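PDB 4E8H: glutathione S-transferase, which probably catalyses the conjugation of glutathione to electrophilic compounds and works as a homodimer, with glutathione bound in this structure. Local coordinates for residues L78-G83 with R94-I99; D100-F105 with D148-V153; T168-D173 with E203-G208. All coordinates share one frame; numbering follows the deposited sequence.

How the contacts relate
Contacts 1 and 2 use successive turns of the long helix 93-124 and both touch the second subunit, whereas contact 3 lies about 24 Å and 19 Å, centre to centre, from them and touches no other chain of the assembly. Contact 1 is partly buried and joins the two domains through an amide and a guanidinium. Contact 2 is buried at Arg102 and Val153 but reaches the surface at Arg150; in it Arg102 holds a loop by a backbone carbonyl. Contact 3, also buried, pairs a threonine with an aspartate between two helices of the C-terminal half. Arginines of helix 93-124 thus carry the first two, and a hydroxyl-carboxylate pair the third.

Contact 1: residues L78-G83 with R94-I99; sequences LVNAYG and RQRAII
A polar bridge between domains, Asn80 to Arg96, joins the end of helix 71-82, the last helix of the thioredoxin-like half, to the start of helix 93-124, the first of the helical half. The two backbones stand well apart, with the CA atoms of Asn80 and Arg96 separated by 11.4 Å, and the side chains alone span the gap. Arg96 reaches across with CG anti to its backbone N (chi1 -176°), then bends at its third torsion, which brings the end of the guanidinium to the asparagine amide. There a single oxygen takes two donors: Arg96 NH2 lies 3.2 Å from Asn80 OD1 with an N-H...O angle of 151°, and Arg96 NH1 makes a weak second bond of 3.3 Å to Asn80 OD1. The oxygen meets the guanidinium at its edge, near its plane, and with amide and guanidinium planes only 11° apart the two flat groups lie almost in one sheet. Arg96 NE donates to the carbonyl of Pro90 in the linker, which probably helps to fix the rotation of the guanidinium, while Tyr89 touches both Asn80 and Arg96. Arg96 also packs on Asn80 of the second subunit, and its NH1 comes close to Arg96 NH1 of that subunit, a pairing of like charges that the asparagine oxygen on each side would probably ease. The junction is that of the two-domain glutathione transferase fold, a short linker joining a thioredoxin-like domain to a helical one, here beside the dimer interface.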
# COMPACT_ATOMS: atom_id res chain seq x y z
N LEU B 78 14.17 2.34 5.82
CA LEU B 78 15.07 3.15 6.64
C LEU B 78 15.07 2.67 8.09
O LEU B 78 16.13 2.63 8.73
CB LEU B 78 14.73 4.64 6.54
CG LEU B 78 14.84 5.33 5.17
CD1 LEU B 78 14.46 6.80 5.27
CD2 LEU B 78 16.23 5.18 4.55
N VAL B 79 13.91 2.27 8.60
CA VAL B 79 13.83 1.69 9.94
C VAL B 79 14.46 0.29 10.00
O VAL B 79 15.28 0.03 10.89
CB VAL B 79 12.39 1.70 10.52
CG1 VAL B 79 12.39 1.18 11.96
CG2 VAL B 79 11.80 3.10 10.48
N ASN B 80 14.10 -0.60 9.07
CA ASN B 80 14.66 -1.96 9.03
C ASN B 80 16.18 -1.98 8.95
O ASN B 80 16.83 -2.78 9.63
CB ASN B 80 14.09 -2.78 7.87
CG ASN B 80 12.63 -3.16 8.06
OD1 ASN B 80 12.12 -3.19 9.18
ND2 ASN B 80 11.95 -3.46 6.96
N ALA B 81 16.74 -1.09 8.14
CA ALA B 81 18.18 -1.06 7.90
C ALA B 81 18.97 -0.19 8.87
O ALA B 81 20.10 -0.53 9.21
CB ALA B 81 18.47 -0.64 6.46
N TYR B 82 18.38 0.92 9.33
CA TYR B 82 19.17 1.94 10.03
C TYR B 82 18.63 2.45 11.36
O TYR B 82 19.25 3.31 11.99
CB TYR B 82 19.44 3.13 9.10
CG TYR B 82 20.19 2.74 7.85
CD1 TYR B 82 21.45 2.13 7.92
CD2 TYR B 82 19.65 2.98 6.59
CE1 TYR B 82 22.14 1.77 6.77
CE2 TYR B 82 20.33 2.63 5.43
CZ TYR B 82 21.58 2.02 5.53
OH TYR B 82 22.26 1.67 4.39
N GLY B 83 17.49 1.92 11.80
CA GLY B 83 16.94 2.28 13.11
C GLY B 83 17.90 1.88 14.22
O GLY B 83 18.48 0.80 14.18
N ARG B 94 2.71 -9.14 15.29
CA ARG B 94 1.40 -8.53 15.52
C ARG B 94 1.45 -7.00 15.47
O ARG B 94 0.62 -6.38 14.79
CB ARG B 94 0.74 -9.06 16.80
CG ARG B 94 0.39 -10.55 16.71
CD ARG B 94 -0.59 -11.03 17.78
NE ARG B 94 -1.03 -12.41 17.49
CZ ARG B 94 -1.92 -13.10 18.20
NH1 ARG B 94 -2.50 -12.57 19.27
NH2 ARG B 94 -2.23 -14.33 17.83
N GLN B 95 2.41 -6.40 16.16
CA GLN B 95 2.60 -4.95 16.11
C GLN B 95 2.99 -4.46 14.71
O GLN B 95 2.52 -3.41 14.27
CB GLN B 95 3.63 -4.49 17.15
CG GLN B 95 3.08 -4.45 18.58
CD GLN B 95 4.15 -4.13 19.62
OE1 GLN B 95 5.34 -4.32 19.38
NE2 GLN B 95 3.72 -3.65 20.78
N ARG B 96 3.84 -5.22 14.03
CA ARG B 96 4.22 -4.91 12.65
C ARG B 96 3.01 -4.99 11.71
O ARG B 96 2.86 -4.14 10.83
CB ARG B 96 5.33 -5.84 12.17
CG ARG B 96 5.86 -5.53 10.77
CD ARG B 96 7.13 -6.30 10.51
NE ARG B 96 8.27 -5.71 11.21
CZ ARG B 96 9.35 -5.20 10.62
NH1 ARG B 96 9.46 -5.22 9.30
NH2 ARG B 96 10.32 -4.69 11.35
N ALA B 97 2.17 -6.00 11.91
CA ALA B 97 0.97 -6.20 11.08
C ALA B 97 -0.02 -5.04 11.15
O ALA B 97 -0.57 -4.63 10.13
CB ALA B 97 0.28 -7.51 11.46
N ILE B 98 -0.25 -4.52 12.36
CA ILE B 98 -1.13 -3.37 12.57
C ILE B 98 -0.59 -2.14 11.82
O ILE B 98 -1.34 -1.45 11.13
CB ILE B 98 -1.33 -3.05 14.08
CG1 ILE B 98 -1.96 -4.25 14.80
CG2 ILE B 98 -2.20 -1.81 14.26
CD1 ILE B 98 -1.93 -4.17 16.32
N ILE B 99 0.72 -1.90 11.94
CA ILE B 99 1.37 -0.81 11.22
C ILE B 99 1.19 -1.00 9.71
O ILE B 99 0.86 -0.05 9.00
CB ILE B 99 2.87 -0.69 11.57
CG1 ILE B 99 3.04 -0.37 13.06
CG2 ILE B 99 3.55 0.40 10.73
CD1 ILE B 99 4.40 -0.68 13.60

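Contact 2: residues D100-F105 with D148-V153; sequences DQRLNF and DGRPFV
The loop that leads into helix 160-174 of the helical domain is tied here to helix 93-124, through Arg102 on the helix and Val153 in the loop. Arg102 NE donates to Val153 O at 2.7 Å, with an N-H...O angle of 151°, and Arg102 NH2 adds a weak bond of 3.0 Å to Val153 O. The carbonyl oxygen lies close to the guanidinium plane, at its edge, but NE approaches from above the carbonyl plane and not along a lone pair. A bend at the second torsion of Arg102 (chi2 -65°) turns the chain so that the side of the guanidinium bearing NE and NH2 meets the loop. Its other end, NH1, faces Gln101 OE1 of the preceding residue at 2.5 Å, a distance so short that its exact value is doubtful. Phe146 makes a cation-pi contact with the same arginine. Val153 is also held from its amide side: Val153 N bonds to Asp162 OD1, and Asp162 is the third residue of helix 160-174, the position at which glutathione transferases carry the acid of their conserved N-capping box. The Val153 side chain packs among Leu143, Ala161 and Trp188, so three other helices close round the residue whose carbonyl Arg102 binds. Farther out, Arg150 lays one face of its guanidinium against the edge of Arg102's, the planes being 89° apart, with Arg102 NH2 3.7 Å from Arg150 NH1. Like charges meet there, but Arg150 is exposed, so solvent would probably screen them, and Arg150 NH1 bonds to Phe146 O at the end of helix 130-146.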
# COMPACT_ATOMS: atom_id res chain seq x y z
N ASP B 100 1.39 -2.23 9.23
CA ASP B 100 1.24 -2.52 7.81
C ASP B 100 -0.17 -2.26 7.29
O ASP B 100 -0.33 -1.74 6.18
CB ASP B 100 1.71 -3.93 7.46
CG ASP B 100 3.23 -4.05 7.46
OD1 ASP B 100 3.92 -3.03 7.25
OD2 ASP B 100 3.74 -5.17 7.68
N GLN B 101 -1.18 -2.60 8.09
CA GLN B 101 -2.56 -2.30 7.73
C GLN B 101 -2.81 -0.79 7.65
O GLN B 101 -3.49 -0.32 6.74
CB GLN B 101 -3.55 -2.98 8.70
CG GLN B 101 -5.03 -2.64 8.44
CD GLN B 101 -5.49 -1.39 9.17
OE1 GLN B 101 -5.18 -1.20 10.34
NE2 GLN B 101 -6.23 -0.54 8.48
N ARG B 102 -2.26 -0.04 8.61
CA ARG B 102 -2.41 1.42 8.62
C ARG B 102 -1.72 2.06 7.41
O ARG B 102 -2.23 3.02 6.84
CB ARG B 102 -1.90 2.03 9.93
CG ARG B 102 -2.57 1.50 11.21
CD ARG B 102 -4.06 1.84 11.30
NE ARG B 102 -4.55 1.78 12.67
CZ ARG B 102 -5.49 0.95 13.13
NH1 ARG B 102 -6.10 0.09 12.32
NH2 ARG B 102 -5.84 1.00 14.41
N LEU B 103 -0.56 1.51 7.02
CA LEU B 103 0.16 1.96 5.83
C LEU B 103 -0.62 1.68 4.54
O LEU B 103 -0.67 2.53 3.65
CB LEU B 103 1.56 1.35 5.76
CG LEU B 103 2.61 1.88 6.75
CD1 LEU B 103 3.84 0.98 6.79
CD2 LEU B 103 3.01 3.32 6.44
N ASN B 104 -1.22 0.49 4.45
CA ASN B 104 -2.11 0.15 3.34
C ASN B 104 -3.40 0.98 3.36
O ASN B 104 -3.91 1.37 2.30
CB ASN B 104 -2.43 -1.35 3.33
CG ASN B 104 -1.32 -2.18 2.69
OD1 ASN B 104 -1.58 -2.98 1.78
ND2 ASN B 104 -0.09 -2.01 3.16
N PHE B 105 -3.92 1.26 4.56
CA PHE B 105 -5.03 2.20 4.73
C PHE B 105 -4.66 3.56 4.16
O PHE B 105 -5.42 4.14 3.39
CB PHE B 105 -5.42 2.32 6.21
CG PHE B 105 -6.43 3.41 6.50
CD1 PHE B 105 -7.78 3.22 6.24
CD2 PHE B 105 -6.02 4.62 7.05
CE1 PHE B 105 -8.71 4.22 6.51
CE2 PHE B 105 -6.94 5.63 7.33
CZ PHE B 105 -8.29 5.43 7.06
N ASP B 148 -9.54 5.44 18.61
CA ASP B 148 -10.30 5.20 19.84
C ASP B 148 -9.48 4.37 20.83
O ASP B 148 -9.26 3.18 20.61
CB ASP B 148 -11.64 4.51 19.54
CG ASP B 148 -12.43 4.19 20.81
OD1 ASP B 148 -13.02 5.12 21.40
OD2 ASP B 148 -12.47 3.00 21.20
N GLY B 149 -9.01 5.02 21.89
CA GLY B 149 -8.29 4.34 22.96
C GLY B 149 -6.82 4.03 22.69
O GLY B 149 -6.22 3.22 23.39
N ARG B 150 -6.26 4.67 21.66
CA ARG B 150 -4.84 4.60 21.37
C ARG B 150 -4.34 6.02 21.17
O ARG B 150 -5.03 6.84 20.56
CB ARG B 150 -4.56 3.86 20.06
CG ARG B 150 -5.31 2.58 19.86
CD ARG B 150 -4.97 2.03 18.49
NE ARG B 150 -5.30 0.61 18.42
CZ ARG B 150 -6.49 0.13 18.07
NH1 ARG B 150 -7.49 0.95 17.74
NH2 ARG B 150 -6.68 -1.18 18.05
N PRO B 151 -3.13 6.32 21.68
CA PRO B 151 -2.57 7.65 21.44
C PRO B 151 -2.02 7.82 20.02
O PRO B 151 -1.90 8.95 19.54
CB PRO B 151 -1.45 7.75 22.47
CG PRO B 151 -1.04 6.34 22.72
CD PRO B 151 -2.28 5.51 22.56
N PHE B 152 -1.68 6.71 19.37
CA PHE B 152 -1.15 6.73 18.00
C PHE B 152 -1.87 5.70 17.14
O PHE B 152 -2.55 4.82 17.68
CB PHE B 152 0.37 6.53 18.01
CG PHE B 152 1.12 7.64 18.69
CD1 PHE B 152 1.32 8.86 18.04
CD2 PHE B 152 1.60 7.49 19.98
CE1 PHE B 152 2.00 9.90 18.66
CE2 PHE B 152 2.29 8.52 20.62
CZ PHE B 152 2.49 9.73 19.95
N VAL B 153 -1.74 5.80 15.82
CA VAL B 153 -2.57 5.00 14.91
C VAL B 153 -2.44 3.48 15.09
O VAL B 153 -3.42 2.75 14.90
CB VAL B 153 -2.40 5.38 13.41
CG1 VAL B 153 -2.86 6.82 13.17
CG2 VAL B 153 -0.96 5.18 12.94

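Contact 3: residues T168-D173 with E203-G208; sequences TITNID and EIDVTG
Helices 160-174 and 201-213 come close where the CA atoms of Thr170 and Val206 stand 6.8 Å apart, and the second helix widens to a pi-type turn at 203-206, just at the contact. Val206 points its side chain away, leaving its backbone to the neighbour: Thr170 CG2 lies 4.3 Å from Val206 N and 3.8 Å from Asp205 O. The polar link runs between Thr170 OG1 and Asp205 OD2, 2.7 Å apart, the two side chains approaching from opposite directions. With OG1 anti to the carbonyl carbon (chi1 -59°), the hydroxyl sits beside its own backbone N, where it also meets Val166 O one turn earlier and Tyr201 OH, so several polar partners gather round this buried oxygen. OD2 lies close to the threonine stem as well, 3.3 Å from Thr170 CB. The other carboxylate oxygen, Asp205 OD1, forms a salt bridge with Arg19 of helix 16-27, which would probably favour the charged form of the acid. In the two-domain glutathione transferase fold that helix belongs to the thioredoxin-like half, so the aspartate connects the helical half to it as well as joining two helices. Asn171, one residue along from Thr170, accepts a bond from the same Arg19 NH2 through OD1. The contact lies outside the glutathione pocket, the bound ligand being about 12 Å from the Asp205 side chain.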
# COMPACT_ATOMS: atom_id res chain seq x y z
N THR B 168 -1.09 14.13 5.36
CA THR B 168 -2.42 14.37 4.82
C THR B 168 -3.25 15.29 5.71
O THR B 168 -3.96 16.18 5.23
CB THR B 168 -3.16 13.03 4.57
OG1 THR B 168 -2.52 12.34 3.50
CG2 THR B 168 -4.63 13.24 4.21
N ILE B 169 -3.14 15.07 7.02
CA ILE B 169 -3.85 15.89 8.00
C ILE B 169 -3.27 17.30 8.01
O ILE B 169 -4.02 18.28 8.12
CB ILE B 169 -3.86 15.22 9.40
CG1 ILE B 169 -4.47 13.81 9.33
CG2 ILE B 169 -4.61 16.08 10.42
CD1 ILE B 169 -5.87 13.72 8.71
N THR B 170 -1.95 17.41 7.87
CA THR B 170 -1.30 18.71 7.73
C THR B 170 -1.82 19.45 6.48
O THR B 170 -2.12 20.64 6.55
CB THR B 170 0.24 18.59 7.69
OG1 THR B 170 0.71 17.97 8.89
CG2 THR B 170 0.90 19.97 7.56
N ASN B 171 -1.92 18.74 5.36
CA ASN B 171 -2.41 19.35 4.12
C ASN B 171 -3.84 19.90 4.24
O ASN B 171 -4.08 21.05 3.90
CB ASN B 171 -2.31 18.39 2.94
CG ASN B 171 -0.88 18.23 2.43
OD1 ASN B 171 -0.08 19.16 2.50
ND2 ASN B 171 -0.57 17.05 1.92
N ILE B 172 -4.76 19.07 4.73
CA ILE B 172 -6.16 19.48 4.85
C ILE B 172 -6.34 20.64 5.85
O ILE B 172 -7.19 21.50 5.65
CB ILE B 172 -7.13 18.30 5.12
CG1 ILE B 172 -6.93 17.69 6.51
CG2 ILE B 172 -7.00 17.24 4.01
CD1 ILE B 172 -8.03 16.72 6.95
N ASP B 173 -5.52 20.65 6.90
CA ASP B 173 -5.49 21.77 7.84
C ASP B 173 -5.12 23.06 7.10
O ASP B 173 -5.81 24.08 7.24
CB ASP B 173 -4.51 21.48 8.98
CG ASP B 173 -4.46 22.59 10.01
OD1 ASP B 173 -5.50 22.88 10.64
OD2 ASP B 173 -3.37 23.18 10.19
N GLU B 203 9.70 22.86 9.07
CA GLU B 203 10.50 23.07 7.86
C GLU B 203 10.15 22.09 6.73
O GLU B 203 10.32 22.43 5.56
CB GLU B 203 12.00 23.06 8.17
CG GLU B 203 12.53 21.76 8.75
CD GLU B 203 13.93 21.91 9.32
OE1 GLU B 203 14.05 22.05 10.56
OE2 GLU B 203 14.90 21.88 8.54
N ILE B 204 9.66 20.91 7.08
CA ILE B 204 9.28 19.91 6.08
C ILE B 204 7.78 19.94 5.77
O ILE B 204 7.38 20.22 4.64
CB ILE B 204 9.72 18.47 6.48
CG1 ILE B 204 11.25 18.39 6.63
CG2 ILE B 204 9.23 17.44 5.46
CD1 ILE B 204 11.73 17.20 7.45
N ASP B 205 6.95 19.65 6.78
CA ASP B 205 5.53 19.40 6.56
C ASP B 205 4.69 20.67 6.43
O ASP B 205 3.91 20.80 5.48
CB ASP B 205 4.95 18.49 7.66
CG ASP B 205 3.84 17.59 7.14
OD1 ASP B 205 3.72 17.42 5.91
OD2 ASP B 205 3.09 17.04 7.98
N VAL B 206 4.85 21.59 7.37
CA VAL B 206 4.12 22.86 7.35
C VAL B 206 4.50 23.68 6.11
O VAL B 206 3.62 24.21 5.43
CB VAL B 206 4.34 23.68 8.66
CG1 VAL B 206 3.70 25.06 8.56
CG2 VAL B 206 3.78 22.93 9.85
N THR B 207 5.80 23.77 5.82
CA THR B 207 6.30 24.47 4.64
C THR B 207 5.75 23.85 3.35
O THR B 207 5.30 24.58 2.46
CB THR B 207 7.85 24.51 4.62
OG1 THR B 207 8.33 25.14 5.81
CG2 THR B 207 8.37 25.29 3.41
N GLY B 208 5.79 22.52 3.26
CA GLY B 208 5.27 21.81 2.09
C GLY B 208 3.79 22.03 1.86
O GLY B 208 3.36 22.27 0.73